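Local coordinates for molybdenum ABC transporter, periplasmic molybdenum-binding protein (Vibrio cholerae, PDB 4RXL) that binds tungstate and probably serves as the molybdate-binding component of an ABC importer, handing the oxyanion to its membrane subunits, at residues V87-T92 / V181-A186. Numbering follows the deposited sequence.
Sequences VLIRPT and VTIVTA
A classic beta bulge interrupts the antiparallel pairing of strand 181-186 with the end of strand 78-91, in the mixed sheet of this periplasmic binding protein. V184 and T185 both stand opposite L88, whose carbonyl O takes a short bond from V184 N (2.7 Å), lying in the carbonyl plane, and a weak one from T185 N. L88 N returns a nearly straight bond to T185 O at 2.9 Å. Beyond the bulge the register is regular: R90 and T182 form a hydrogen-bonded pair, with R90 N to T182 O at 3.0 Å and T182 N to R90 O at 2.9 Å. At the bulge V184 leaves the extended conformation (psi -48°) and directs its CB toward the partner strand; its CG2 packs 3.7 Å from R90 CG, the two side chains crossing at about a right angle. With CG between its backbone N and carbonyl carbon (chi1 65°), R90 runs extended alongside T182. R90 NH1 bonds to T92 O at 2.9 Å; the acceptor lies close to the guanidinium plane, but the donor stands above the carbonyl plane of T92. Just past the strand end, T92 OG1 and T182 OG1 share a hydrogen bond of 2.9 Å; T92 OG1 is also bonded to D179 O. I89 CD1 meets V181 CG1 obliquely. V87 CB lies 4.1 Å from I183 CG2 on the aliphatic face they share with I89, where I89 and I183 touch A175 of helix 172-177. The opposite face mixes L88 and V184 packing with a polar cluster, its guanidinium probably steadied by T92 O and covered on one face by T182 CB.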
ATOM      1  N   VAL A  87       1.650  -7.349  -7.235  1.00 15.77           N
ATOM      2  CA  VAL A  87       2.661  -8.060  -7.989  1.00 15.93           C
ATOM      3  C   VAL A  87       3.541  -8.951  -7.127  1.00 17.09           C
ATOM      4  O   VAL A  87       3.660  -8.788  -5.908  1.00 17.33           O
ATOM      5  CB  VAL A  87       3.543  -7.090  -8.798  1.00 20.85           C
ATOM      6  CG1 VAL A  87       2.679  -6.317  -9.794  1.00 18.06           C
ATOM      7  CG2 VAL A  87       4.299  -6.130  -7.897  1.00 19.87           C
ATOM      8  N   LEU A  88       4.119  -9.924  -7.822  1.00 18.57           N
ATOM      9  CA  LEU A  88       5.102 -10.814  -7.277  1.00 18.15           C
ATOM     10  C   LEU A  88       6.436 -10.316  -7.789  1.00 18.70           C
ATOM     11  O   LEU A  88       6.648 -10.182  -9.008  1.00 20.53           O
ATOM     12  CB  LEU A  88       4.838 -12.231  -7.755  1.00 19.79           C
ATOM     13  CG  LEU A  88       5.761 -13.330  -7.213  1.00 22.30           C
ATOM     14  CD1 LEU A  88       5.622 -13.476  -5.699  1.00 20.96           C
ATOM     15  CD2 LEU A  88       5.408 -14.607  -7.925  1.00 21.73           C
ATOM     16  N   ILE A  89       7.347 -10.064  -6.859  1.00 20.01           N
ATOM     17  CA  ILE A  89       8.693  -9.589  -7.181  1.00 21.86           C
ATOM     18  C   ILE A  89       9.798 -10.530  -6.711  1.00 25.90           C
ATOM     19  O   ILE A  89       9.601 -11.350  -5.821  1.00 23.61           O
ATOM     20  CB  ILE A  89       8.958  -8.173  -6.616  1.00 22.50           C
ATOM     21  CG1 ILE A  89       8.723  -8.089  -5.103  1.00 20.08           C
ATOM     22  CG2 ILE A  89       8.048  -7.137  -7.244  1.00 19.95           C
ATOM     23  CD1 ILE A  89       9.413  -6.909  -4.466  1.00 19.35           C
ATOM     24  N   ARG A  90      10.959 -10.358  -7.332  1.00 23.88           N
ATOM     25  CA  ARG A  90      12.194 -11.069  -7.008  1.00 25.39           C
ATOM     26  C   ARG A  90      13.311 -10.020  -6.970  1.00 25.29           C
ATOM     27  O   ARG A  90      13.152  -8.944  -7.559  1.00 27.50           O
ATOM     28  CB  ARG A  90      12.519 -12.098  -8.113  1.00 26.66           C
ATOM     29  CG  ARG A  90      12.833 -11.479  -9.469  1.00 31.65           C
ATOM     30  CD  ARG A  90      13.281 -12.527 -10.470  1.00 37.86           C
ATOM     31  NE  ARG A  90      13.539 -11.980 -11.806  1.00 40.55           N
ATOM     32  CZ  ARG A  90      14.677 -11.403 -12.205  1.00 49.65           C
ATOM     33  NH1 ARG A  90      15.703 -11.248 -11.374  1.00 38.77           N
ATOM     34  NH2 ARG A  90      14.789 -10.972 -13.458  1.00 43.77           N
ATOM     35  N   PRO A  91      14.446 -10.321  -6.300  1.00 28.10           N
ATOM     36  CA  PRO A  91      15.598  -9.428  -6.409  1.00 31.20           C
ATOM     37  C   PRO A  91      16.135  -9.501  -7.822  1.00 34.06           C
ATOM     38  O   PRO A  91      16.175 -10.595  -8.391  1.00 34.83           O
ATOM     39  CB  PRO A  91      16.617  -9.995  -5.411  1.00 35.12           C
ATOM     40  CG  PRO A  91      15.925 -11.077  -4.665  1.00 30.78           C
ATOM     41  CD  PRO A  91      14.703 -11.476  -5.435  1.00 29.03           C
ATOM     42  N   THR A  92      16.532  -8.360  -8.377  1.00 33.75           N
ATOM     43  CA  THR A  92      16.935  -8.289  -9.774  1.00 33.83           C
ATOM     44  C   THR A  92      18.138  -9.188 -10.029  1.00 40.76           C
ATOM     45  O   THR A  92      18.246  -9.809 -11.087  1.00 42.72           O
ATOM     46  CB  THR A  92      17.264  -6.843 -10.203  1.00 46.22           C
ATOM     47  OG1 THR A  92      16.092  -6.030 -10.096  1.00 44.26           O
ATOM     48  CG2 THR A  92      17.756  -6.793 -11.647  1.00 43.14           C
ATOM     49  N   VAL A 181      14.615  -4.582  -7.566  1.00 32.12           N
ATOM     50  CA  VAL A 181      13.682  -5.696  -7.770  1.00 29.15           C
ATOM     51  C   VAL A 181      13.097  -5.713  -9.172  1.00 34.89           C
ATOM     52  O   VAL A 181      13.053  -4.697  -9.860  1.00 33.78           O
ATOM     53  CB  VAL A 181      12.519  -5.697  -6.748  1.00 28.97           C
ATOM     54  CG1 VAL A 181      13.072  -5.585  -5.339  1.00 29.98           C
ATOM     55  CG2 VAL A 181      11.538  -4.570  -7.035  1.00 24.22           C
ATOM     56  N   THR A 182      12.646  -6.897  -9.564  1.00 31.67           N
ATOM     57  CA  THR A 182      12.001  -7.115 -10.843  1.00 29.89           C
ATOM     58  C   THR A 182      10.658  -7.801 -10.624  1.00 27.51           C
ATOM     59  O   THR A 182      10.524  -8.668  -9.759  1.00 30.44           O
ATOM     60  CB  THR A 182      12.895  -7.995 -11.736  1.00 34.57           C
ATOM     61  OG1 THR A 182      14.178  -7.373 -11.884  1.00 38.76           O
ATOM     62  CG2 THR A 182      12.266  -8.209 -13.115  1.00 37.26           C
ATOM     63  N   ILE A 183       9.678  -7.433 -11.441  1.00 25.25           N
ATOM     64  CA  ILE A 183       8.371  -8.082 -11.409  1.00 24.48           C
ATOM     65  C   ILE A 183       8.419  -9.458 -12.091  1.00 25.45           C
ATOM     66  O   ILE A 183       8.873  -9.592 -13.229  1.00 29.24           O
ATOM     67  CB  ILE A 183       7.291  -7.177 -12.029  1.00 26.32           C
ATOM     68  CG1 ILE A 183       7.171  -5.883 -11.223  1.00 24.08           C
ATOM     69  CG2 ILE A 183       5.948  -7.889 -12.061  1.00 29.45           C
ATOM     70  CD1 ILE A 183       6.261  -4.860 -11.844  1.00 29.58           C
ATOM     71  N   VAL A 184       7.983 -10.476 -11.361  1.00 25.28           N
ATOM     72  CA  VAL A 184       7.881 -11.808 -11.899  1.00 27.16           C
ATOM     73  C   VAL A 184       6.543 -11.944 -12.625  1.00 25.83           C
ATOM     74  O   VAL A 184       6.487 -12.405 -13.757  1.00 28.26           O
ATOM     75  CB  VAL A 184       8.049 -12.872 -10.807  1.00 24.80           C
ATOM     76  CG1 VAL A 184       7.913 -14.265 -11.406  1.00 28.14           C
ATOM     77  CG2 VAL A 184       9.411 -12.725 -10.143  1.00 29.98           C
ATOM     78  N   THR A 185       5.473 -11.510 -11.972  1.00 25.22           N
ATOM     79  CA  THR A 185       4.152 -11.515 -12.575  1.00 25.17           C
ATOM     80  C   THR A 185       3.234 -10.661 -11.720  1.00 19.11           C
ATOM     81  O   THR A 185       3.582 -10.286 -10.607  1.00 22.86           O
ATOM     82  CB  THR A 185       3.589 -12.952 -12.753  1.00 32.30           C
ATOM     83  OG1 THR A 185       2.542 -12.948 -13.737  1.00 34.13           O
ATOM     84  CG2 THR A 185       3.029 -13.498 -11.464  1.00 27.24           C
ATOM     85  N   ALA A 186       2.095 -10.285 -12.284  1.00 21.77           N
ATOM     86  CA  ALA A 186       1.088  -9.552 -11.579  1.00 20.51           C
ATOM     87  C   ALA A 186      -0.064 -10.499 -11.274  1.00 20.76           C
ATOM     88  O   ALA A 186      -0.419 -11.338 -12.098  1.00 23.84           O
ATOM     89  CB  ALA A 186       0.596  -8.398 -12.442  1.00 21.82           C
TER